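Local atomic coordinates of putative branched-chain amino acid transport system substrate-binding protein (Rhodopseudomonas palustris, PDB entry 4FB4), a protein that probably serves as the periplasmic substrate-binding component of a transport system for small organic acids or branched-chain amino acids, and here holds caffeic acid. Residues P116-I121 with D339-D344; S77-T82 with A98-P103; H223-M228 with V241-G246; W111-P116 with Y333-T338. All coordinates share one frame; numbering follows the deposited sequence.

Contact 1 of 4, residues P116-I121 with D339-D344; sequences PQPIPI and DRYGLD. With DHC (caffeic acid), chain B.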
# COMPACT_ATOMS: atom_id res chain seq x y z
N PRO A 116 0.61 4.17 0.64
CA PRO A 116 0.38 3.10 1.64
C PRO A 116 1.05 3.42 2.95
O PRO A 116 2.03 4.15 2.99
CB PRO A 116 1.06 1.86 1.02
CG PRO A 116 0.98 2.10 -0.46
CD PRO A 116 1.18 3.63 -0.60
N GLN A 117 0.49 2.90 4.04
CA GLN A 117 1.04 3.12 5.37
C GLN A 117 2.50 2.61 5.46
O GLN A 117 2.81 1.54 4.96
CB GLN A 117 0.19 2.39 6.39
CG GLN A 117 -1.20 2.99 6.57
CD GLN A 117 -2.21 2.46 5.58
OE1 GLN A 117 -1.87 1.67 4.69
NE2 GLN A 117 -3.46 2.94 5.69
N PRO A 118 3.38 3.39 6.09
CA PRO A 118 4.75 2.90 6.20
C PRO A 118 4.80 1.66 7.10
O PRO A 118 3.96 1.50 8.02
CB PRO A 118 5.52 4.07 6.84
CG PRO A 118 4.49 4.91 7.46
CD PRO A 118 3.20 4.72 6.71
N ILE A 119 5.76 0.78 6.82
CA ILE A 119 5.89 -0.49 7.55
C ILE A 119 5.95 -0.27 9.07
O ILE A 119 5.25 -0.96 9.81
CB ILE A 119 7.08 -1.34 7.02
CG1 ILE A 119 6.66 -2.18 5.78
CG2 ILE A 119 7.58 -2.33 8.07
CD1 ILE A 119 5.93 -1.46 4.69
N PRO A 120 6.75 0.72 9.55
CA PRO A 120 6.85 0.83 11.00
C PRO A 120 5.56 1.13 11.73
O PRO A 120 5.41 0.71 12.88
CB PRO A 120 7.87 1.95 11.19
CG PRO A 120 8.75 1.81 9.99
CD PRO A 120 7.78 1.53 8.87
N ILE A 121 4.66 1.88 11.09
CA ILE A 121 3.37 2.21 11.69
C ILE A 121 2.54 0.92 11.78
O ILE A 121 1.88 0.64 12.78
CB ILE A 121 2.60 3.25 10.86
CG1 ILE A 121 3.24 4.64 11.05
CG2 ILE A 121 1.14 3.21 11.23
CD1 ILE A 121 2.51 5.78 10.34
N ASP A 339 9.70 13.27 5.74
CA ASP A 339 8.66 12.25 5.91
C ASP A 339 7.83 12.17 4.63
O ASP A 339 6.96 13.01 4.38
CB ASP A 339 7.72 12.60 7.08
CG ASP A 339 6.72 11.52 7.35
OD1 ASP A 339 6.66 10.51 6.59
OD2 ASP A 339 5.95 11.69 8.33
N ARG A 340 8.08 11.15 3.84
CA ARG A 340 7.51 11.03 2.53
C ARG A 340 6.27 10.17 2.53
O ARG A 340 5.70 9.92 1.48
CB ARG A 340 8.56 10.50 1.58
CG ARG A 340 9.81 11.39 1.58
CD ARG A 340 9.53 12.86 1.36
NE ARG A 340 9.05 13.14 0.01
CZ ARG A 340 8.63 14.32 -0.45
NH1 ARG A 340 8.46 15.39 0.33
NH2 ARG A 340 8.33 14.42 -1.73
N TYR A 341 5.85 9.75 3.72
CA TYR A 341 4.59 9.03 3.90
C TYR A 341 3.53 9.89 4.56
O TYR A 341 2.36 9.80 4.23
CB TYR A 341 4.84 7.80 4.78
CG TYR A 341 5.50 6.65 4.09
CD1 TYR A 341 6.89 6.57 3.98
CD2 TYR A 341 4.75 5.65 3.53
CE1 TYR A 341 7.49 5.47 3.35
CE2 TYR A 341 5.32 4.56 2.91
CZ TYR A 341 6.68 4.47 2.80
OH TYR A 341 7.21 3.34 2.14
N GLY A 342 3.95 10.71 5.53
CA GLY A 342 3.09 11.76 6.11
C GLY A 342 1.94 11.31 6.99
O GLY A 342 1.00 12.10 7.25
N LEU A 343 2.01 10.07 7.49
CA LEU A 343 0.90 9.46 8.25
C LEU A 343 1.15 9.26 9.76
O LEU A 343 2.28 9.27 10.22
CB LEU A 343 0.53 8.11 7.60
CG LEU A 343 -0.13 8.24 6.22
CD1 LEU A 343 -0.26 6.86 5.57
CD2 LEU A 343 -1.51 8.94 6.32
N ASP A 344 0.04 9.08 10.50
CA ASP A 344 0.07 8.84 11.92
C ASP A 344 -0.99 7.78 12.30
O ASP A 344 -1.47 7.02 11.45
CB ASP A 344 -0.09 10.17 12.71
CG ASP A 344 -1.52 10.83 12.58
OD1 ASP A 344 -2.54 10.20 12.12
OD2 ASP A 344 -1.58 12.02 12.95
C1 DHC B . 4.54 -5.72 -2.18
O1 DHC B . 5.63 -5.36 -2.65
C2 DHC B . 3.77 -4.90 -1.21
C3 DHC B . 2.53 -4.63 -1.56
C1' DHC B . 1.64 -3.69 -0.76
C2' DHC B . 0.72 -2.93 -1.46
C3' DHC B . -0.11 -2.04 -0.80
C4' DHC B . -0.05 -1.86 0.65
C5' DHC B . 0.90 -2.61 1.35
C6' DHC B . 1.72 -3.50 0.62
O4' DHC B . -0.91 -0.97 1.23
O3' DHC B . -1.01 -1.35 -1.55
O2 DHC B . 3.98 -6.76 -2.60
O HOH W 1 7.62 1.63 4.64
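The hydroxyl of Tyr-341 has two partners: the carbonyl of Leu-102, in the loop after strand 96-98, and a water that donates to OH of Tyr-341 from 3.1 Å. The same water accepts from the backbone N of Ile-119 at 3.0 Å, tying the first turn of helix 119-132 to the tyrosine through one bridging molecule. No direct hydrogen bond joins 116-121 to 339-344; the remaining contact is packing. CB of Pro-118 stands over the middle of the Tyr-341 ring, 3.8 Å from its centroid and 12° off the normal, a CH-pi contact. The ring is brought there by a CG opposite the carbonyl carbon (chi1 -77°). At the ring edge, and in its plane, the carbonyl O of Pro-116 lies 3.2 Å from CD2 of Tyr-341. Leu-343 places CD1 4.0 Å from CA of Gln-117, and Ile-121 lays CD1 3.5 Å from the carbonyl O of Leu-343. An Asx turn shapes the loop that carries Tyr-341: OD1 of Asp-339 accepts from N of Tyr-341 and, almost straight at 177°, from N of Gly-342, both arriving over the same face of the carboxylate. Gln-117 has its polar partners outside 339-344, its side-chain NE2 and OE1 bonding to Ser-347 and Gln-282, its backbone O to NE2 of His-223. Beside it, CB of Pro-116 comes within 3.5 Å of O4' of caffeic acid. Neither Pro-116 nor Pro-118 has an N-H to give, and this passage between the lobes is held to 339-344 by proline-aromatic and aliphatic packing and one water bridge.

Contact 2 of 4, residues S77-T82 with A98-P103; sequences SVTPPT and ALAPLP. With DHC (caffeic acid), chain B.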
# COMPACT_ATOMS: atom_id res chain seq x y z
N SER A 77 1.97 -1.19 -8.20
CA SER A 77 1.14 -1.98 -7.24
C SER A 77 1.90 -2.75 -6.16
O SER A 77 1.35 -3.03 -5.12
CB SER A 77 0.35 -2.99 -8.05
OG SER A 77 -0.54 -2.27 -8.87
N VAL A 78 3.15 -3.04 -6.40
CA VAL A 78 4.01 -3.84 -5.50
C VAL A 78 5.34 -3.14 -5.50
O VAL A 78 5.59 -2.29 -6.35
CB VAL A 78 4.11 -5.33 -5.93
CG1 VAL A 78 2.77 -6.00 -5.75
CG2 VAL A 78 4.58 -5.53 -7.39
N THR A 79 6.18 -3.46 -4.51
CA THR A 79 7.35 -2.65 -4.23
C THR A 79 8.47 -2.63 -5.32
O THR A 79 8.97 -1.56 -5.60
CB THR A 79 7.95 -3.08 -2.88
OG1 THR A 79 6.92 -2.85 -1.91
CG2 THR A 79 9.17 -2.24 -2.56
N PRO A 80 8.82 -3.78 -5.92
CA PRO A 80 9.99 -3.67 -6.90
C PRO A 80 9.76 -2.74 -8.08
O PRO A 80 10.67 -1.93 -8.38
CB PRO A 80 10.26 -5.13 -7.33
CG PRO A 80 9.67 -5.95 -6.20
CD PRO A 80 8.48 -5.19 -5.68
N PRO A 81 8.57 -2.80 -8.74
CA PRO A 81 8.37 -1.82 -9.78
C PRO A 81 8.18 -0.40 -9.24
O PRO A 81 8.45 0.55 -9.94
CB PRO A 81 7.11 -2.30 -10.53
CG PRO A 81 6.42 -3.24 -9.58
CD PRO A 81 7.53 -3.85 -8.76
N THR A 82 7.73 -0.25 -7.99
CA THR A 82 7.57 1.05 -7.40
C THR A 82 8.93 1.73 -7.22
O THR A 82 9.05 2.95 -7.45
CB THR A 82 6.75 0.99 -6.09
OG1 THR A 82 5.46 0.47 -6.45
CG2 THR A 82 6.57 2.41 -5.49
N ALA A 98 3.63 7.03 -4.97
CA ALA A 98 3.81 5.57 -4.93
C ALA A 98 2.52 4.92 -4.42
O ALA A 98 1.96 5.40 -3.48
CB ALA A 98 5.01 5.23 -4.02
N LEU A 99 2.07 3.82 -5.05
CA LEU A 99 0.93 3.05 -4.63
C LEU A 99 1.29 1.74 -3.93
O LEU A 99 0.41 0.90 -3.68
CB LEU A 99 -0.03 2.81 -5.83
CG LEU A 99 -0.55 4.06 -6.57
CD1 LEU A 99 -1.49 3.74 -7.75
CD2 LEU A 99 -1.20 5.01 -5.60
N ALA A 100 2.58 1.55 -3.63
CA ALA A 100 3.08 0.44 -2.82
C ALA A 100 4.14 1.03 -1.87
O ALA A 100 4.69 2.11 -2.14
CB ALA A 100 3.69 -0.66 -3.70
N PRO A 101 4.37 0.38 -0.73
CA PRO A 101 5.38 0.90 0.14
C PRO A 101 6.74 0.77 -0.58
O PRO A 101 6.95 -0.09 -1.46
CB PRO A 101 5.31 -0.00 1.39
CG PRO A 101 4.07 -0.77 1.29
CD PRO A 101 3.72 -0.84 -0.17
N LEU A 102 7.64 1.67 -0.29
CA LEU A 102 8.97 1.50 -0.79
C LEU A 102 9.92 2.15 0.15
O LEU A 102 9.51 3.04 0.89
CB LEU A 102 9.12 2.13 -2.16
CG LEU A 102 9.29 3.63 -2.23
CD1 LEU A 102 9.98 3.84 -3.57
CD2 LEU A 102 7.92 4.27 -2.11
N PRO A 103 11.18 1.70 0.10
CA PRO A 103 12.25 2.27 0.87
C PRO A 103 12.61 3.64 0.33
O PRO A 103 13.08 3.78 -0.80
CB PRO A 103 13.43 1.28 0.72
CG PRO A 103 13.03 0.31 -0.34
CD PRO A 103 11.59 0.52 -0.70
C1 DHC B . 4.54 -5.72 -2.18
O1 DHC B . 5.63 -5.36 -2.65
C2 DHC B . 3.77 -4.90 -1.21
C3 DHC B . 2.53 -4.63 -1.56
C1' DHC B . 1.64 -3.69 -0.76
C2' DHC B . 0.72 -2.93 -1.46
C3' DHC B . -0.11 -2.04 -0.80
C4' DHC B . -0.05 -1.86 0.65
C5' DHC B . 0.90 -2.61 1.35
C6' DHC B . 1.72 -3.50 0.62
O4' DHC B . -0.91 -0.97 1.23
O3' DHC B . -1.01 -1.35 -1.55
O2 DHC B . 3.98 -6.76 -2.60
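Polar contacts gather at Thr-79, whose OG1 lies within hydrogen-bonding distance of both the carbonyl O of Pro-101, at 2.8 Å, and O1 of the caffeic acid carboxylate. The backbone N of Thr-79 also gives a bond to that O1, 2.7 Å long and fairly straight at 165°, so one ligand oxygen sits at the start of helix 79-92. O3' of the ligand makes a weak bond to the carbonyl of Leu-99. Thr-82 turns its hydroxyl back within its own segment: with chi1 at -61°, OG1 lies beside the backbone N and donates to the carbonyl O of Val-78 at 2.8 Å, from above the carbonyl plane, while accepting from the backbone of Ser-76. A valine in place of Thr-82 would probably leave the Val-78 carbonyl and the Ser-76 N-H without their hydroxyl mate. Packing begins with the methyl of Thr-82, the same torsion sending CG2 across the contact to 3.5 Å from CB of Ala-98. CB of Ala-100 packs against the helix start, 3.5 Å from C of Val-78 and near OG1 of Thr-82. Further out, the methyl CG2 of Thr-79 meets CD of the Pro-103 ring. Against the ligand ring, CD of Pro-101 approaches C6' to 3.4 Å. Loops at the ends of adjacent parallel strands, one leading into a helix whose first N-H holds a carboxylate, form a ligand site characteristic of periplasmic binding proteins.

Contact 3 of 4, residues H223-M228 with V241-G246; sequences HGAASM and VLMASG. With DHC (caffeic acid), chain B.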
# COMPACT_ATOMS: atom_id res chain seq x y z
N HIS A 223 -0.40 -5.38 5.75
CA HIS A 223 -1.43 -4.65 5.02
C HIS A 223 -1.46 -4.95 3.54
O HIS A 223 -2.41 -4.65 2.86
CB HIS A 223 -1.39 -3.15 5.38
CG HIS A 223 -0.09 -2.45 5.17
ND1 HIS A 223 1.10 -2.99 5.51
CD2 HIS A 223 0.18 -1.16 4.69
CE1 HIS A 223 2.08 -2.09 5.25
NE2 HIS A 223 1.49 -0.96 4.77
N GLY A 224 -0.41 -5.56 3.01
CA GLY A 224 -0.43 -6.10 1.65
C GLY A 224 -1.45 -7.21 1.47
O GLY A 224 -1.79 -7.54 0.34
N ALA A 225 -1.96 -7.77 2.56
CA ALA A 225 -2.92 -8.88 2.45
C ALA A 225 -4.39 -8.42 2.58
O ALA A 225 -5.27 -9.23 2.48
CB ALA A 225 -2.58 -9.95 3.48
N ALA A 226 -4.62 -7.11 2.74
CA ALA A 226 -5.93 -6.58 3.17
C ALA A 226 -7.00 -6.41 2.05
O ALA A 226 -7.41 -5.29 1.69
CB ALA A 226 -5.74 -5.26 3.96
N SER A 227 -7.44 -7.54 1.52
CA SER A 227 -8.65 -7.59 0.72
C SER A 227 -9.42 -8.88 0.97
O SER A 227 -8.86 -9.83 1.50
CB SER A 227 -8.32 -7.49 -0.77
OG SER A 227 -8.05 -8.74 -1.31
N MSE A 228 -10.69 -8.90 0.58
CA MSE A 228 -11.53 -10.10 0.70
C MSE A 228 -10.95 -11.34 0.01
O MSE A 228 -11.35 -12.49 0.34
CB MSE A 228 -12.92 -9.82 0.10
CG MSE A 228 -14.07 -10.62 0.69
SE MSE A 228 -14.30 -10.21 2.58
CE MSE A 228 -15.86 -11.36 3.04
N VAL A 241 -6.57 -14.96 12.04
CA VAL A 241 -5.41 -14.21 11.58
C VAL A 241 -5.51 -12.79 12.15
O VAL A 241 -6.60 -12.28 12.38
CB VAL A 241 -5.30 -14.19 10.02
CG1 VAL A 241 -6.35 -13.27 9.39
CG2 VAL A 241 -3.90 -13.78 9.58
N LEU A 242 -4.37 -12.18 12.42
CA LEU A 242 -4.33 -10.78 12.76
C LEU A 242 -3.71 -10.04 11.61
O LEU A 242 -2.67 -10.47 11.06
CB LEU A 242 -3.50 -10.53 14.04
CG LEU A 242 -4.04 -11.08 15.35
CD1 LEU A 242 -5.54 -10.81 15.47
CD2 LEU A 242 -3.77 -12.57 15.48
N MSE A 243 -4.33 -8.94 11.19
CA MSE A 243 -3.89 -8.24 10.00
C MSE A 243 -3.96 -6.70 10.16
O MSE A 243 -5.00 -6.17 10.52
CB MSE A 243 -4.75 -8.65 8.81
CG MSE A 243 -4.22 -8.18 7.49
SE MSE A 243 -5.50 -8.55 6.12
CE MSE A 243 -5.40 -10.52 6.14
N ALA A 244 -2.86 -6.03 9.89
CA ALA A 244 -2.82 -4.56 9.80
C ALA A 244 -3.63 -4.13 8.57
O ALA A 244 -3.49 -4.73 7.51
CB ALA A 244 -1.36 -4.06 9.67
N SER A 245 -4.48 -3.11 8.70
CA SER A 245 -5.08 -2.46 7.55
C SER A 245 -5.33 -0.98 7.73
O SER A 245 -5.22 -0.43 8.84
CB SER A 245 -6.35 -3.17 7.07
OG SER A 245 -7.55 -2.61 7.52
N GLY A 246 -5.62 -0.32 6.61
CA GLY A 246 -6.06 1.05 6.67
C GLY A 246 -7.49 1.10 7.18
O GLY A 246 -8.21 0.10 7.10
C1 DHC B . 4.54 -5.72 -2.18
O1 DHC B . 5.63 -5.36 -2.65
C2 DHC B . 3.77 -4.90 -1.21
C3 DHC B . 2.53 -4.63 -1.56
C1' DHC B . 1.64 -3.69 -0.76
C2' DHC B . 0.72 -2.93 -1.46
C3' DHC B . -0.11 -2.04 -0.80
C4' DHC B . -0.05 -1.86 0.65
C5' DHC B . 0.90 -2.61 1.35
C6' DHC B . 1.72 -3.50 0.62
O4' DHC B . -0.91 -0.97 1.23
O3' DHC B . -1.01 -1.35 -1.55
O2 DHC B . 3.98 -6.76 -2.60
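His-223 leans against Ala-244 where two neighbouring parallel strands, 218-221 and 242-245, are joined through helix 228-234 in a beta-alpha-beta crossover. Its CA makes a C-H...O contact with the carbonyl O of Ala-244 at 3.2 Å, and CB lies 3.4 Å from that oxygen, which has no hydrogen-bond partner in the model. With chi1 at 56°, CG sits in the crowded position between the backbone N and the carbonyl carbon, and the imidazole swings off the strand toward caffeic acid. C5' of the ligand lies over the centre of the ring, 3.7 Å above its plane. CD2 of His-223 is 3.6 Å from O4' of caffeic acid, and NE2, at the tip, bonds to the backbone carbonyl of Gln-117, which fixes how the ring is turned. CA of Gly-224 lies 3.5 Å from C6' of the ligand, and a side chain there would crowd that atom. Further along the loop, Ala-225 and Ala-226 pack on the strand. Ala-226 sets CB 3.8 Å from CB of Ser-245. Met-243, a selenomethionine, bends at its last torsion (chi3 -67°), bringing SE to 3.6 Å from CA of Ala-226 and CE to 3.9 Å from CB of Ala-225.

Contact 4 of 4, residues W111-P116 with Y333-T338; sequences WSVAMP and YSFTET. With DHC (caffeic acid), chain B.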
# COMPACT_ATOMS: atom_id res chain seq x y z
N TRP A 111 11.38 13.60 -5.11
CA TRP A 111 10.24 13.60 -6.02
C TRP A 111 9.21 12.57 -5.70
O TRP A 111 8.13 12.64 -6.30
CB TRP A 111 10.72 13.48 -7.46
CG TRP A 111 11.49 14.72 -7.89
CD1 TRP A 111 12.86 14.90 -7.93
CD2 TRP A 111 10.91 15.98 -8.31
NE1 TRP A 111 13.17 16.16 -8.36
CE2 TRP A 111 12.02 16.87 -8.58
CE3 TRP A 111 9.60 16.45 -8.52
CZ2 TRP A 111 11.82 18.17 -9.00
CZ3 TRP A 111 9.42 17.74 -8.93
CH2 TRP A 111 10.49 18.58 -9.18
N SER A 112 9.45 11.68 -4.72
CA SER A 112 8.50 10.59 -4.40
C SER A 112 7.80 10.77 -3.02
O SER A 112 8.43 11.13 -2.05
CB SER A 112 9.18 9.20 -4.45
OG SER A 112 9.56 8.82 -5.75
N VAL A 113 6.48 10.57 -2.99
CA VAL A 113 5.77 10.37 -1.72
C VAL A 113 5.09 9.04 -1.86
O VAL A 113 4.98 8.50 -2.96
CB VAL A 113 4.75 11.49 -1.43
CG1 VAL A 113 5.47 12.84 -1.24
CG2 VAL A 113 3.69 11.54 -2.50
N ALA A 114 4.60 8.50 -0.76
CA ALA A 114 3.91 7.20 -0.79
C ALA A 114 2.58 7.24 -0.09
O ALA A 114 2.42 7.88 0.94
CB ALA A 114 4.80 6.11 -0.22
N MSE A 115 1.59 6.59 -0.69
CA MSE A 115 0.27 6.52 -0.12
C MSE A 115 0.07 5.40 0.90
O MSE A 115 -0.64 5.62 1.89
CB MSE A 115 -0.84 6.37 -1.20
CG MSE A 115 -0.90 7.47 -2.22
SE MSE A 115 -1.14 9.24 -1.43
CE MSE A 115 -2.81 8.86 -1.04
N PRO A 116 0.61 4.17 0.64
CA PRO A 116 0.38 3.10 1.64
C PRO A 116 1.05 3.42 2.95
O PRO A 116 2.03 4.15 2.99
CB PRO A 116 1.06 1.86 1.02
CG PRO A 116 0.98 2.10 -0.46
CD PRO A 116 1.18 3.63 -0.60
N TYR A 333 -2.80 13.03 5.64
CA TYR A 333 -1.43 13.10 5.13
C TYR A 333 -0.82 14.49 5.38
O TYR A 333 -1.42 15.52 5.02
CB TYR A 333 -1.40 12.82 3.61
CG TYR A 333 -1.65 11.39 3.22
CD1 TYR A 333 -2.94 10.93 3.05
CD2 TYR A 333 -0.61 10.48 3.09
CE1 TYR A 333 -3.21 9.60 2.72
CE2 TYR A 333 -0.87 9.15 2.77
CZ TYR A 333 -2.18 8.72 2.61
OH TYR A 333 -2.51 7.39 2.29
N SER A 334 0.37 14.52 6.00
CA SER A 334 1.17 15.72 6.11
C SER A 334 2.61 15.39 5.73
O SER A 334 3.38 14.97 6.56
CB SER A 334 1.12 16.31 7.53
OG SER A 334 -0.14 16.87 7.78
N PHE A 335 2.94 15.53 4.46
CA PHE A 335 4.28 15.23 4.00
C PHE A 335 5.25 16.32 4.42
O PHE A 335 4.91 17.50 4.50
CB PHE A 335 4.32 15.09 2.46
CG PHE A 335 3.34 14.07 1.90
CD1 PHE A 335 3.54 12.69 2.09
CD2 PHE A 335 2.26 14.47 1.13
CE1 PHE A 335 2.65 11.75 1.59
CE2 PHE A 335 1.36 13.52 0.63
CZ PHE A 335 1.55 12.17 0.83
N THR A 336 6.51 15.94 4.65
CA THR A 336 7.53 16.92 4.86
C THR A 336 8.73 16.55 3.96
O THR A 336 8.71 15.54 3.24
CB THR A 336 7.98 16.95 6.35
OG1 THR A 336 8.74 15.79 6.62
CG2 THR A 336 6.74 16.96 7.32
N GLU A 337 9.75 17.37 3.97
CA GLU A 337 10.93 17.07 3.14
C GLU A 337 11.58 15.75 3.52
O GLU A 337 12.14 15.06 2.66
CB GLU A 337 11.95 18.23 3.13
CG GLU A 337 11.63 19.26 2.05
CD GLU A 337 12.50 20.53 2.09
OE1 GLU A 337 13.74 20.44 1.94
OE2 GLU A 337 11.94 21.65 2.26
N THR A 338 11.45 15.34 4.78
CA THR A 338 11.98 14.07 5.21
C THR A 338 10.97 12.96 5.45
O THR A 338 11.35 11.81 5.35
CB THR A 338 12.78 14.24 6.48
OG1 THR A 338 11.91 14.77 7.48
CG2 THR A 338 13.90 15.22 6.20
C1 DHC B . 4.54 -5.72 -2.18
O1 DHC B . 5.63 -5.36 -2.65
C2 DHC B . 3.77 -4.90 -1.21
C3 DHC B . 2.53 -4.63 -1.56
C1' DHC B . 1.64 -3.69 -0.76
C2' DHC B . 0.72 -2.93 -1.46
C3' DHC B . -0.11 -2.04 -0.80
C4' DHC B . -0.05 -1.86 0.65
C5' DHC B . 0.90 -2.61 1.35
C6' DHC B . 1.72 -3.50 0.62
O4' DHC B . -0.91 -0.97 1.23
O3' DHC B . -1.01 -1.35 -1.55
O2 DHC B . 3.98 -6.76 -2.60
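A Met-aromatic contact between Met-115 and Tyr-333 marks the outer edge of the first lobe's sheet, where strand 112-114 ends and the chain departs for the other lobe. Two rings of 333-338 receive this edge. SE of Met-115, present as selenomethionine, lies over a face of the Tyr-333 ring, 4.5 Å from its centroid and 24° off the normal. The methionine chain folds at both chi2 and chi3 (-57° and -72°), which carries CE back to 3.7 Å from CZ of Tyr-333. The same residue is gripped through its backbone: OH of Tyr-333 donates to the carbonyl O of Met-115 over a short 2.6 Å, with that oxygen in the plane of the phenol ring. A phenylalanine in place of Tyr-333 would probably leave the Met-115 carbonyl without this donor and hold the chain less firmly as it leaves the strand. Asp-289 and Val-293 of helix 282-302 also touch Met-115, and Asp-289 touches Tyr-333 as well. Along the strand, Val-113 meets Phe-335 at about a right angle, with CB over the ring but offset toward its rim, 4.0 Å from the centroid in a CH-pi contact. The two methyls of Val-113 spread over the same ring, CG1 near CD1 and CG2 near CZ of Phe-335. The carbonyl O of Ala-114, buried with no hydrogen-bond partner in the model, lies in the plane of the Phe-335 ring at its edge, 3.9 Å from CE1.

Contacts 2, 3 and 4 are buried, whereas contact 1 is partly so. Contacts 1 and 4 share Pro-116 and the same long loop before strand 349-354; backbone bonds from Ala-114 N to Arg-340 O and from Ser-334 N to Gly-342 O join them. Contact 2 belongs to the same lobe, Ala-98 pairing with Val-113 and Met-115. Contact 3 lies in the other lobe, its centre about 22 Å from that of contact 4, and reaches contact 1 through His-223. The chemistry differs: proline-aromatic packing and a water bridge in contact 1, hydroxyl and helix-end bonds in contact 2, selenomethionine packing and a C-H...O contact in contact 3, aromatic packing with one phenol bond in contact 4.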